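Local coordinates for PUM-HD domain-containing protein (Caenorhabditis elegans, PDB 7CGF) that binds a PBE RNA through its PUM homology domain and probably recognises 3' untranslated regions of mRNAs, at residues H236-G241 / I270-E275; N256-A261 / V297-Q302; Y280-I285 / S322-E327; Y308-V313 / K346-K351. The protein carries 2 engineered substitutions. One frame throughout, in Å; residues are numbered along the deposited sequence.

Contact 1: H236-G241 / I270-E275; sequences HVIEHG and IEKCLE. With nucleotides of chain B.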
# COMPACT_ATOMS: atom_id res chain seq x y z
N HIS A 236 3.35 -3.23 10.34
CA HIS A 236 4.04 -2.00 9.96
C HIS A 236 4.50 -1.20 11.18
O HIS A 236 5.55 -0.54 11.11
CB HIS A 236 3.14 -1.15 9.05
CG HIS A 236 3.28 -1.51 7.60
ND1 HIS A 236 2.92 -2.74 7.10
CD2 HIS A 236 3.79 -0.81 6.56
CE1 HIS A 236 3.18 -2.78 5.81
NE2 HIS A 236 3.71 -1.63 5.45
N VAL A 237 3.73 -1.22 12.28
CA VAL A 237 4.18 -0.60 13.54
C VAL A 237 5.45 -1.28 14.04
O VAL A 237 6.42 -0.61 14.43
CB VAL A 237 3.08 -0.66 14.60
CG1 VAL A 237 3.61 -0.05 15.94
CG2 VAL A 237 1.86 0.11 14.13
N ILE A 238 5.47 -2.62 14.06
CA ILE A 238 6.67 -3.34 14.47
C ILE A 238 7.88 -2.89 13.67
O ILE A 238 8.96 -2.61 14.22
CB ILE A 238 6.44 -4.86 14.36
CG1 ILE A 238 5.43 -5.29 15.42
CG2 ILE A 238 7.78 -5.61 14.52
CD1 ILE A 238 4.76 -6.67 15.15
N GLU A 239 7.72 -2.76 12.36
CA GLU A 239 8.88 -2.42 11.53
C GLU A 239 9.25 -0.95 11.66
O GLU A 239 10.44 -0.62 11.77
CB GLU A 239 8.61 -2.77 10.08
CG GLU A 239 9.81 -2.49 9.20
CD GLU A 239 9.72 -3.14 7.85
OE1 GLU A 239 8.77 -3.92 7.61
OE2 GLU A 239 10.63 -2.89 7.03
N HIS A 240 8.27 -0.05 11.65
CA HIS A 240 8.52 1.38 11.50
C HIS A 240 8.35 2.18 12.79
O HIS A 240 8.59 3.40 12.78
CB HIS A 240 7.62 1.95 10.40
CG HIS A 240 7.89 1.35 9.06
ND1 HIS A 240 8.99 1.69 8.30
CD2 HIS A 240 7.20 0.44 8.33
CE1 HIS A 240 8.97 1.01 7.17
NE2 HIS A 240 7.89 0.24 7.16
N GLY A 241 7.94 1.55 13.88
CA GLY A 241 7.75 2.23 15.15
C GLY A 241 9.06 2.39 15.90
O GLY A 241 10.15 2.07 15.42
N ILE A 270 3.07 -12.25 15.53
CA ILE A 270 4.18 -12.85 16.27
C ILE A 270 5.34 -13.13 15.34
O ILE A 270 6.50 -12.90 15.69
CB ILE A 270 3.75 -14.14 17.00
CG1 ILE A 270 2.52 -13.91 17.84
CG2 ILE A 270 4.90 -14.65 17.88
CD1 ILE A 270 2.08 -15.15 18.57
N GLU A 271 5.06 -13.64 14.13
CA GLU A 271 6.13 -13.89 13.18
C GLU A 271 6.90 -12.62 12.88
O GLU A 271 8.14 -12.63 12.79
CB GLU A 271 5.57 -14.51 11.90
CG GLU A 271 5.02 -15.90 12.13
CD GLU A 271 4.73 -16.63 10.83
OE1 GLU A 271 5.48 -16.42 9.85
OE2 GLU A 271 3.76 -17.42 10.80
N LYS A 272 6.19 -11.50 12.73
CA LYS A 272 6.86 -10.24 12.43
C LYS A 272 7.76 -9.82 13.58
O LYS A 272 8.86 -9.29 13.35
CB LYS A 272 5.82 -9.15 12.14
CG LYS A 272 6.41 -7.84 11.65
CD LYS A 272 6.92 -7.96 10.22
CE LYS A 272 7.48 -6.62 9.75
NZ LYS A 272 8.02 -6.68 8.36
N CYS A 273 7.31 -10.02 14.82
CA CYS A 273 8.15 -9.75 15.98
C CYS A 273 9.45 -10.55 15.92
O CYS A 273 10.52 -10.05 16.29
CB CYS A 273 7.42 -10.08 17.27
SG CYS A 273 6.06 -8.97 17.69
N LEU A 274 9.36 -11.81 15.50
CA LEU A 274 10.54 -12.66 15.48
C LEU A 274 11.50 -12.28 14.36
O LEU A 274 12.72 -12.41 14.51
CB LEU A 274 10.12 -14.12 15.37
CG LEU A 274 9.40 -14.69 16.59
CD1 LEU A 274 8.63 -15.94 16.19
CD2 LEU A 274 10.36 -15.00 17.74
N GLU A 275 10.96 -11.80 13.23
CA GLU A 275 11.78 -11.38 12.10
C GLU A 275 12.43 -10.02 12.36
O GLU A 275 13.59 -9.80 11.98
CB GLU A 275 10.93 -11.33 10.83
CG GLU A 275 10.27 -12.65 10.46
CD GLU A 275 9.15 -12.51 9.43
OE1 GLU A 275 8.63 -11.39 9.22
OE2 GLU A 275 8.79 -13.54 8.82
P G B 2 -2.65 -24.01 3.74
OP1 G B 2 -3.66 -23.77 2.68
OP2 G B 2 -1.23 -24.05 3.36
O5' G B 2 -2.85 -22.83 4.79
C5' G B 2 -4.04 -22.73 5.56
C4' G B 2 -4.05 -21.48 6.40
O4' G B 2 -2.97 -21.55 7.37
C3' G B 2 -3.78 -20.19 5.64
O3' G B 2 -4.94 -19.72 4.99
C2' G B 2 -3.23 -19.27 6.73
O2' G B 2 -4.28 -18.76 7.54
C1' G B 2 -2.43 -20.26 7.58
N9 G B 2 -1.00 -20.25 7.23
C8 G B 2 -0.36 -20.84 6.16
N7 G B 2 0.93 -20.62 6.14
C5 G B 2 1.16 -19.82 7.26
C6 G B 2 2.35 -19.26 7.77
O6 G B 2 3.51 -19.34 7.34
N1 G B 2 2.11 -18.53 8.94
C2 G B 2 0.89 -18.38 9.53
N2 G B 2 0.86 -17.63 10.64
N3 G B 2 -0.25 -18.89 9.05
C4 G B 2 -0.02 -19.60 7.93
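Two RNA-facing helices of the Pumilio superhelix meet here, with Lys272 of helix 266-276 reaching back to Glu239 near the end of helix 230-240. Lys272 NZ donates to Glu239 OE1 at 3.0 Å in a salt bridge, arriving from above the carboxylate plane, 42° out of it. The lysine bends once, at chi2 (73°), and runs straight beyond, which lays its methylenes along the isoleucine: Lys272 CG lies 3.9 Å from Ile238 CG2, the two side chains running alongside each other with opposite headings. Further inside, Ile238 CD1 meets Cys273 SG at 3.7 Å, and Ile249 of helix 243-255 touches both residues. The two helix segments run almost parallel, 12° apart with their axes 9.7 Å from each other, as expected of equivalent helices in successive repeats, here the predicted Pumilio repeats 216-251 and 252-287. Next to the lysine, Glu271 turns to the RNA. Its OE2 takes two bonds from the Watson-Crick edge of G2 of chain B, from N1 at 2.7 Å and from N2 at 2.9 Å, the first being the straighter.

Contact 2: N256-A261 / V297-Q302; sequences NLFEFA and VPIVVQ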
# COMPACT_ATOMS: atom_id res chain seq x y z
N ASN A 256 0.59 -12.93 26.25
CA ASN A 256 -0.62 -13.55 25.73
C ASN A 256 -0.31 -14.44 24.54
O ASN A 256 -1.06 -14.47 23.56
CB ASN A 256 -1.65 -12.49 25.36
CG ASN A 256 -2.02 -11.62 26.54
OD1 ASN A 256 -2.90 -11.98 27.33
ND2 ASN A 256 -1.34 -10.49 26.70
N LEU A 257 0.79 -15.20 24.64
CA LEU A 257 1.39 -15.83 23.46
C LEU A 257 0.47 -16.87 22.84
O LEU A 257 0.32 -16.92 21.62
CB LEU A 257 2.73 -16.46 23.83
CG LEU A 257 3.48 -17.15 22.69
CD1 LEU A 257 3.89 -16.16 21.61
CD2 LEU A 257 4.70 -17.91 23.19
N PHE A 258 -0.14 -17.72 23.66
CA PHE A 258 -0.99 -18.76 23.10
C PHE A 258 -2.18 -18.16 22.35
O PHE A 258 -2.50 -18.60 21.24
CB PHE A 258 -1.47 -19.71 24.19
CG PHE A 258 -2.22 -20.88 23.65
CD1 PHE A 258 -1.55 -21.90 23.00
CD2 PHE A 258 -3.60 -20.94 23.75
CE1 PHE A 258 -2.24 -22.98 22.48
CE2 PHE A 258 -4.29 -22.02 23.23
CZ PHE A 258 -3.61 -23.03 22.59
N GLU A 259 -2.82 -17.15 22.92
CA GLU A 259 -3.97 -16.55 22.26
C GLU A 259 -3.57 -15.88 20.95
O GLU A 259 -4.23 -16.07 19.92
CB GLU A 259 -4.66 -15.55 23.19
CG GLU A 259 -5.48 -16.22 24.28
CD GLU A 259 -6.45 -17.25 23.73
OE1 GLU A 259 -7.30 -16.88 22.89
OE2 GLU A 259 -6.34 -18.44 24.12
N PHE A 260 -2.46 -15.12 20.94
CA PHE A 260 -2.03 -14.47 19.70
C PHE A 260 -1.65 -15.49 18.64
O PHE A 260 -1.96 -15.32 17.46
CB PHE A 260 -0.86 -13.52 19.97
CG PHE A 260 -1.29 -12.13 20.35
CD1 PHE A 260 -1.61 -11.83 21.66
CD2 PHE A 260 -1.32 -11.12 19.40
CE1 PHE A 260 -2.00 -10.56 22.02
CE2 PHE A 260 -1.70 -9.84 19.75
CZ PHE A 260 -2.06 -9.56 21.07
N ALA A 261 -1.01 -16.59 19.05
CA ALA A 261 -0.45 -17.53 18.09
C ALA A 261 -1.51 -18.42 17.45
O ALA A 261 -1.30 -18.92 16.34
CB ALA A 261 0.60 -18.40 18.77
N VAL A 297 1.20 -28.87 29.63
CA VAL A 297 2.41 -29.00 28.82
C VAL A 297 2.89 -27.61 28.42
O VAL A 297 2.10 -26.65 28.48
CB VAL A 297 2.16 -29.90 27.59
CG1 VAL A 297 1.49 -31.20 28.01
CG2 VAL A 297 1.31 -29.18 26.58
N PRO A 298 4.16 -27.44 28.03
CA PRO A 298 4.65 -26.09 27.68
C PRO A 298 3.90 -25.50 26.50
O PRO A 298 3.41 -26.22 25.63
CB PRO A 298 6.12 -26.33 27.33
CG PRO A 298 6.47 -27.62 28.00
CD PRO A 298 5.23 -28.45 27.95
N ILE A 299 3.82 -24.17 26.49
CA ILE A 299 3.07 -23.46 25.46
C ILE A 299 3.55 -23.85 24.07
O ILE A 299 2.74 -24.02 23.15
CB ILE A 299 3.16 -21.93 25.69
CG1 ILE A 299 2.52 -21.55 27.03
CG2 ILE A 299 2.51 -21.16 24.56
CD1 ILE A 299 1.02 -21.65 27.05
N VAL A 300 4.87 -23.98 23.89
CA VAL A 300 5.42 -24.28 22.57
C VAL A 300 4.90 -25.62 22.05
O VAL A 300 4.69 -25.80 20.85
CB VAL A 300 6.96 -24.23 22.60
CG1 VAL A 300 7.55 -25.24 23.62
CG2 VAL A 300 7.54 -24.45 21.21
N VAL A 301 4.66 -26.58 22.96
CA VAL A 301 4.11 -27.87 22.56
C VAL A 301 2.66 -27.72 22.11
O VAL A 301 2.28 -28.20 21.04
CB VAL A 301 4.24 -28.87 23.72
CG1 VAL A 301 3.62 -30.21 23.34
CG2 VAL A 301 5.70 -29.03 24.11
N GLN A 302 1.84 -27.03 22.91
CA GLN A 302 0.47 -26.73 22.51
C GLN A 302 0.43 -26.00 21.18
O GLN A 302 -0.43 -26.28 20.33
CB GLN A 302 -0.22 -25.90 23.59
CG GLN A 302 -0.16 -26.49 24.98
CD GLN A 302 -0.76 -25.59 26.03
OE1 GLN A 302 -1.75 -24.90 25.78
NE2 GLN A 302 -0.16 -25.57 27.22
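Phe258 and Gln302 make the closest approach between the short helices 257-261 and 299-304, which lie in the two consecutive Pumilio repeats predicted at 252-287 and 294-331. Phe258 CE1 touches Gln302 CB at 3.7 Å, and the side chains cross at about a right angle, with the ring and amide planes 55° apart. The amide oxygen hangs over one face of the ring, Gln302 OE1 being 3.8 Å from Phe258 CE1 and offset toward the rim. Ile299 fills in from another direction: its CG2 branch sits near the plane of the phenyl ring, at the edge, and lies 4.3 Å from Phe258 CB. The same methyl meets Leu257 CD2 at 4.2 Å, so one branch of Ile299 serves two residues of the opposing helix.

Around this first shell, Leu257 is held by Ile285, Ala288 and Ala289 of helix 279-290 and by Ile270 of helix 266-276, and it is the buried residue of the contact. Val300 points away from helix 257-261, packing on Leu328, Thr331 and Val332 of helix 322-332, while its backbone bonds to Ala289. The rotation of the Gln302 amide is set from its own segment, where the chain enters the helix: Gln302 NE2 donates to Val297 O at 2.8 Å, with that oxygen in the amide plane but the donor 36° out of the carbonyl plane.

Contact 3: Y280-I285 / S322-E327; sequences YHKSMI and SEQRRE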
# COMPACT_ATOMS: atom_id res chain seq x y z
N TYR A 280 16.84 -9.53 22.59
CA TYR A 280 16.16 -9.51 23.88
C TYR A 280 14.65 -9.65 23.74
O TYR A 280 13.99 -10.12 24.69
CB TYR A 280 16.54 -8.26 24.69
CG TYR A 280 15.87 -6.94 24.31
CD1 TYR A 280 15.90 -6.46 23.01
CD2 TYR A 280 15.25 -6.18 25.28
CE1 TYR A 280 15.30 -5.24 22.69
CE2 TYR A 280 14.67 -4.97 24.97
CZ TYR A 280 14.68 -4.51 23.68
OH TYR A 280 14.08 -3.30 23.37
N HIS A 281 14.10 -9.31 22.57
CA HIS A 281 12.68 -9.54 22.31
C HIS A 281 12.40 -11.00 22.00
O HIS A 281 11.40 -11.57 22.47
CB HIS A 281 12.21 -8.69 21.14
CG HIS A 281 12.11 -7.24 21.47
ND1 HIS A 281 12.30 -6.25 20.52
CD2 HIS A 281 11.82 -6.60 22.62
CE1 HIS A 281 12.13 -5.07 21.08
NE2 HIS A 281 11.84 -5.25 22.36
N LYS A 282 13.26 -11.61 21.18
CA LYS A 282 13.17 -13.04 20.93
C LYS A 282 13.26 -13.83 22.23
O LYS A 282 12.55 -14.82 22.41
CB LYS A 282 14.27 -13.47 19.96
CG LYS A 282 14.14 -12.91 18.55
CD LYS A 282 15.44 -13.08 17.78
CE LYS A 282 15.33 -12.53 16.39
NZ LYS A 282 16.56 -12.78 15.58
N SER A 283 14.12 -13.39 23.15
CA SER A 283 14.23 -14.05 24.45
C SER A 283 12.91 -14.03 25.22
O SER A 283 12.56 -15.00 25.89
CB SER A 283 15.36 -13.37 25.26
OG SER A 283 15.39 -13.79 26.61
N MET A 284 12.17 -12.92 25.14
CA MET A 284 10.88 -12.85 25.84
C MET A 284 9.87 -13.82 25.25
O MET A 284 9.12 -14.46 25.99
CB MET A 284 10.34 -11.42 25.79
CG MET A 284 11.22 -10.45 26.54
SD MET A 284 10.70 -8.77 26.25
CE MET A 284 9.01 -8.91 26.84
N ILE A 285 9.81 -13.91 23.91
CA ILE A 285 8.87 -14.81 23.25
C ILE A 285 9.25 -16.26 23.52
O ILE A 285 8.40 -17.08 23.88
CB ILE A 285 8.80 -14.51 21.75
CG1 ILE A 285 8.28 -13.09 21.52
CG2 ILE A 285 7.91 -15.53 21.02
CD1 ILE A 285 8.43 -12.60 20.07
N SER A 322 21.29 -19.74 18.61
CA SER A 322 21.54 -21.15 18.90
C SER A 322 21.24 -21.45 20.36
O SER A 322 20.65 -22.49 20.68
CB SER A 322 22.98 -21.52 18.57
OG SER A 322 23.86 -20.95 19.51
N GLU A 323 21.64 -20.55 21.26
CA GLU A 323 21.34 -20.74 22.66
C GLU A 323 19.83 -20.73 22.90
O GLU A 323 19.31 -21.52 23.69
CB GLU A 323 22.07 -19.66 23.47
CG GLU A 323 22.23 -19.96 24.93
CD GLU A 323 23.24 -21.07 25.25
OE1 GLU A 323 23.76 -21.75 24.33
OE2 GLU A 323 23.50 -21.25 26.44
N GLN A 324 19.10 -19.88 22.16
CA GLN A 324 17.64 -19.88 22.31
C GLN A 324 17.01 -21.14 21.72
O GLN A 324 16.07 -21.70 22.30
CB GLN A 324 17.05 -18.62 21.69
CG GLN A 324 17.23 -17.42 22.61
CD GLN A 324 17.05 -16.08 21.92
OE1 GLN A 324 17.04 -15.97 20.70
NE2 GLN A 324 16.91 -15.04 22.74
N ARG A 325 17.50 -21.60 20.56
CA ARG A 325 17.01 -22.86 20.02
C ARG A 325 17.26 -24.01 20.99
O ARG A 325 16.44 -24.93 21.10
CB ARG A 325 17.67 -23.17 18.67
CG ARG A 325 17.20 -22.34 17.50
CD ARG A 325 17.70 -22.91 16.17
NE ARG A 325 19.09 -23.33 16.27
CZ ARG A 325 20.14 -22.58 15.92
NH1 ARG A 325 21.37 -23.06 16.06
NH2 ARG A 325 19.95 -21.36 15.42
N ARG A 326 18.37 -23.96 21.72
CA ARG A 326 18.69 -25.02 22.66
C ARG A 326 17.60 -25.17 23.71
O ARG A 326 17.19 -26.29 24.04
CB ARG A 326 20.06 -24.74 23.28
CG ARG A 326 20.48 -25.68 24.36
CD ARG A 326 21.94 -25.42 24.69
NE ARG A 326 22.35 -26.21 25.85
CZ ARG A 326 22.16 -25.80 27.10
NH1 ARG A 326 22.54 -26.57 28.11
NH2 ARG A 326 21.59 -24.62 27.32
N GLU A 327 17.07 -24.05 24.23
CA GLU A 327 15.99 -24.15 25.20
C GLU A 327 14.72 -24.71 24.57
O GLU A 327 13.99 -25.49 25.20
CB GLU A 327 15.71 -22.78 25.83
CG GLU A 327 14.60 -22.81 26.88
CD GLU A 327 14.28 -21.44 27.49
OE1 GLU A 327 13.51 -21.39 28.48
OE2 GLU A 327 14.80 -20.42 26.97
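Gln324 bridges by itself most of the gap between helix 279-290 and helix 322-332, outer helices of two neighbouring Pumilio repeats, on the side of the superhelix turned from the RNA; the nearest atom is about 13 Å from the nucleic acid. The tight part is the end of this extended side chain, pressed against a turn of the facing helix. Gln324 NE2 comes to 3.4 Å from Ser283 CB and to 3.3 Å from Ser283 N; in the latter pair both atoms are donors, so no hydrogen bond forms between them. The other arm of the amide, Gln324 OE1, rests 3.8 Å from Lys282 CB. What NE2 does bond to, weakly, is Val279 O, one turn before Ser283. With an alanine at Gln324, Val279 O would probably lose this weak partner, and a gap would open beside Ser283 and the base of Lys282.

Beyond that amide the contact is slack, with 112 Å² buried in all, and no residue that touches across it is fully buried. Glu327 touches Val286 and Cys290 further along helix 279-290. Lys282 meets Gln324 through its CB, but the rest of its extended chain leads away, running out past Val320, and Lys282 NZ is hydrogen-bonded to Gln319 O.

Contact 4: Y308-V313 / K346-K351; sequences YANYVV and KHILAK. With nucleotides of chain B.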
# COMPACT_ATOMS: atom_id res chain seq x y z
N TYR A 308 -2.51 -22.63 13.28
CA TYR A 308 -1.73 -21.42 13.00
C TYR A 308 -0.43 -21.37 13.78
O TYR A 308 0.62 -21.06 13.21
CB TYR A 308 -2.54 -20.15 13.30
CG TYR A 308 -3.87 -20.12 12.60
CD1 TYR A 308 -3.95 -20.24 11.22
CD2 TYR A 308 -5.05 -19.96 13.32
CE1 TYR A 308 -5.18 -20.23 10.57
CE2 TYR A 308 -6.29 -19.95 12.68
CZ TYR A 308 -6.33 -20.08 11.31
OH TYR A 308 -7.55 -20.06 10.66
N ALA A 309 -0.48 -21.73 15.06
CA ALA A 309 0.69 -21.58 15.93
C ALA A 309 1.84 -22.50 15.53
O ALA A 309 2.99 -22.19 15.85
CB ALA A 309 0.28 -21.81 17.38
N ASN A 310 1.58 -23.60 14.82
CA ASN A 310 2.70 -24.42 14.37
C ASN A 310 3.63 -23.64 13.46
O ASN A 310 4.85 -23.84 13.49
CB ASN A 310 2.20 -25.72 13.70
CG ASN A 310 1.75 -25.53 12.25
OD1 ASN A 310 2.55 -25.63 11.32
ND2 ASN A 310 0.46 -25.31 12.07
N TYR A 311 3.09 -22.72 12.66
CA TYR A 311 3.95 -21.87 11.86
C TYR A 311 4.73 -20.90 12.73
O TYR A 311 5.87 -20.54 12.39
CB TYR A 311 3.13 -21.08 10.83
CG TYR A 311 2.50 -21.93 9.77
CD1 TYR A 311 3.25 -22.39 8.68
CD2 TYR A 311 1.16 -22.27 9.84
CE1 TYR A 311 2.66 -23.16 7.68
CE2 TYR A 311 0.56 -23.04 8.84
CZ TYR A 311 1.32 -23.48 7.78
OH TYR A 311 0.70 -24.24 6.80
N VAL A 312 4.13 -20.43 13.82
CA VAL A 312 4.86 -19.52 14.71
C VAL A 312 6.03 -20.24 15.34
O VAL A 312 7.12 -19.68 15.48
CB VAL A 312 3.92 -18.93 15.78
CG1 VAL A 312 4.70 -17.96 16.68
CG2 VAL A 312 2.73 -18.23 15.12
N VAL A 313 5.83 -21.51 15.72
CA VAL A 313 6.93 -22.27 16.32
C VAL A 313 8.04 -22.48 15.30
O VAL A 313 9.23 -22.31 15.60
CB VAL A 313 6.41 -23.61 16.89
CG1 VAL A 313 7.59 -24.47 17.39
CG2 VAL A 313 5.43 -23.36 18.02
N LYS A 346 3.39 -35.04 11.86
CA LYS A 346 4.57 -35.67 11.27
C LYS A 346 5.29 -34.70 10.35
O LYS A 346 6.52 -34.61 10.36
CB LYS A 346 4.15 -36.93 10.51
N HIS A 347 4.52 -33.96 9.54
CA HIS A 347 5.10 -32.93 8.68
C HIS A 347 5.71 -31.79 9.48
O HIS A 347 6.71 -31.20 9.07
CB HIS A 347 4.03 -32.40 7.72
CG HIS A 347 4.55 -31.50 6.65
ND1 HIS A 347 5.79 -31.68 6.07
CD2 HIS A 347 4.00 -30.42 6.05
CE1 HIS A 347 5.98 -30.74 5.16
NE2 HIS A 347 4.91 -29.96 5.13
N ILE A 348 5.12 -31.47 10.64
CA ILE A 348 5.57 -30.33 11.43
C ILE A 348 6.94 -30.61 12.03
O ILE A 348 7.87 -29.79 11.91
CB ILE A 348 4.53 -29.98 12.50
CG1 ILE A 348 3.28 -29.38 11.85
CG2 ILE A 348 5.12 -29.03 13.54
CD1 ILE A 348 2.04 -29.33 12.75
N LEU A 349 7.11 -31.77 12.66
CA LEU A 349 8.42 -32.16 13.16
C LEU A 349 9.41 -32.41 12.03
O LEU A 349 10.62 -32.37 12.27
CB LEU A 349 8.30 -33.40 14.04
CG LEU A 349 7.75 -33.16 15.45
CD1 LEU A 349 7.14 -34.43 16.00
CD2 LEU A 349 8.84 -32.65 16.36
N ALA A 350 8.92 -32.65 10.82
CA ALA A 350 9.82 -32.92 9.70
C ALA A 350 10.55 -31.65 9.26
O ALA A 350 11.75 -31.70 8.95
CB ALA A 350 9.03 -33.52 8.53
N LYS A 351 9.86 -30.51 9.24
CA LYS A 351 10.55 -29.27 8.92
C LYS A 351 11.47 -28.82 10.05
O LYS A 351 12.29 -27.93 9.84
CB LYS A 351 9.56 -28.15 8.60
CG LYS A 351 8.37 -28.59 7.78
CD LYS A 351 7.59 -27.38 7.31
CE LYS A 351 6.57 -27.01 8.36
NZ LYS A 351 5.87 -25.73 8.07
P G B 2 -2.65 -24.01 3.74
OP1 G B 2 -3.66 -23.77 2.68
OP2 G B 2 -1.23 -24.05 3.36
O5' G B 2 -2.85 -22.83 4.79
C5' G B 2 -4.04 -22.73 5.56
C4' G B 2 -4.05 -21.48 6.40
O4' G B 2 -2.97 -21.55 7.37
C3' G B 2 -3.78 -20.19 5.64
O3' G B 2 -4.94 -19.72 4.99
C2' G B 2 -3.23 -19.27 6.73
O2' G B 2 -4.28 -18.76 7.54
C1' G B 2 -2.43 -20.26 7.58
N9 G B 2 -1.00 -20.25 7.23
C8 G B 2 -0.36 -20.84 6.16
N7 G B 2 0.93 -20.62 6.14
C5 G B 2 1.16 -19.82 7.26
C6 G B 2 2.35 -19.26 7.77
O6 G B 2 3.51 -19.34 7.34
N1 G B 2 2.11 -18.53 8.94
C2 G B 2 0.89 -18.38 9.53
N2 G B 2 0.86 -17.63 10.64
N3 G B 2 -0.25 -18.89 9.05
C4 G B 2 -0.02 -19.60 7.93
P U B 1 0.23 -29.69 3.81
OP1 U B 1 -0.15 -30.46 5.02
OP2 U B 1 1.68 -29.44 3.55
O5' U B 1 -0.58 -28.30 3.80
C5' U B 1 -2.01 -28.28 3.84
C4' U B 1 -2.53 -27.63 5.10
O4' U B 1 -1.91 -28.24 6.26
C3' U B 1 -2.23 -26.14 5.26
O3' U B 1 -3.15 -25.32 4.54
C2' U B 1 -2.28 -25.95 6.77
O2' U B 1 -3.61 -25.87 7.25
C1' U B 1 -1.68 -27.26 7.26
N1 U B 1 -0.22 -27.14 7.47
C2 U B 1 0.19 -26.64 8.69
O2 U B 1 -0.58 -26.33 9.58
N3 U B 1 1.55 -26.51 8.82
C4 U B 1 2.50 -26.82 7.88
O4 U B 1 3.67 -26.65 8.15
C5 U B 1 2.00 -27.32 6.63
C6 U B 1 0.68 -27.45 6.48
O HOH W 1 5.35 -25.29 10.76
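The first torsion of Asn310 (chi1 80°) places its amide between the backbone N and the carbonyl carbon and so toward U1 of chain B, while CB, positioned by the helix, meets Ile348 CD1 at 3.7 Å. Tyr311, with CG opposite the carbonyl carbon (chi1 -67°), stands beside it and reaches between two bases. U1 is read along its edge: its N3 donates to Asn310 OD1 at 2.8 Å, almost straight at 176°, while Asn310 ND2 gives a more bent bond to O2 of U1 at 2.9 Å. ND2 is also hydrogen-bonded to Asp306 O, which fixes the rotation of the amide.

This Asn-Tyr pair on helix 309-319, in the predicted Pumilio repeat 294-331, belongs to the base-reading positions of the PUF family, where one residue meets a base edge and the next lies against base faces. Accordingly, C5 of G2 of chain B sits 3.3 Å above the centre of the Tyr311 ring, and Asn310 OD1 lies over the opposite face. A serine in place of Tyr311 would probably leave the face of G2 without its cover and free both bases to shift.

From helix 345-351, Lys351 NZ comes obliquely to the same tyrosine, 4.1 Å from Tyr311 CE1. A water links the segments, accepting from Lys351 NZ at 2.8 Å and lying 2.9 Å from Asn310 OD1, to which it can donate. The approach of Lys351 NZ to O4 of U1, 2.4 Å, is so short that its exact geometry is doubtful.

All four contacts lie in the C-terminal part of one PUM homology domain, on the same side of the chain's centre, and join successive layers of helices. Contacts 1 and 4, centres about 21 Å apart, are on the RNA-facing helices and touch where Ile270 and Glu271 pack on Val312 and Tyr311; both engage G2 of chain B. Between centres, contact 3 is about 17 Å from contact 1, and contact 2 about 13 Å from contact 4 and 15 Å from contact 3. Along the chain contact 1 closes before contacts 3 and 4 open, and contact 2 before contact 4; contact 2 interleaves with 1 and 3, and contact 3 with 4. Contact 2 touches both 3 and 4, linking outer and base-reading surfaces that do not touch directly.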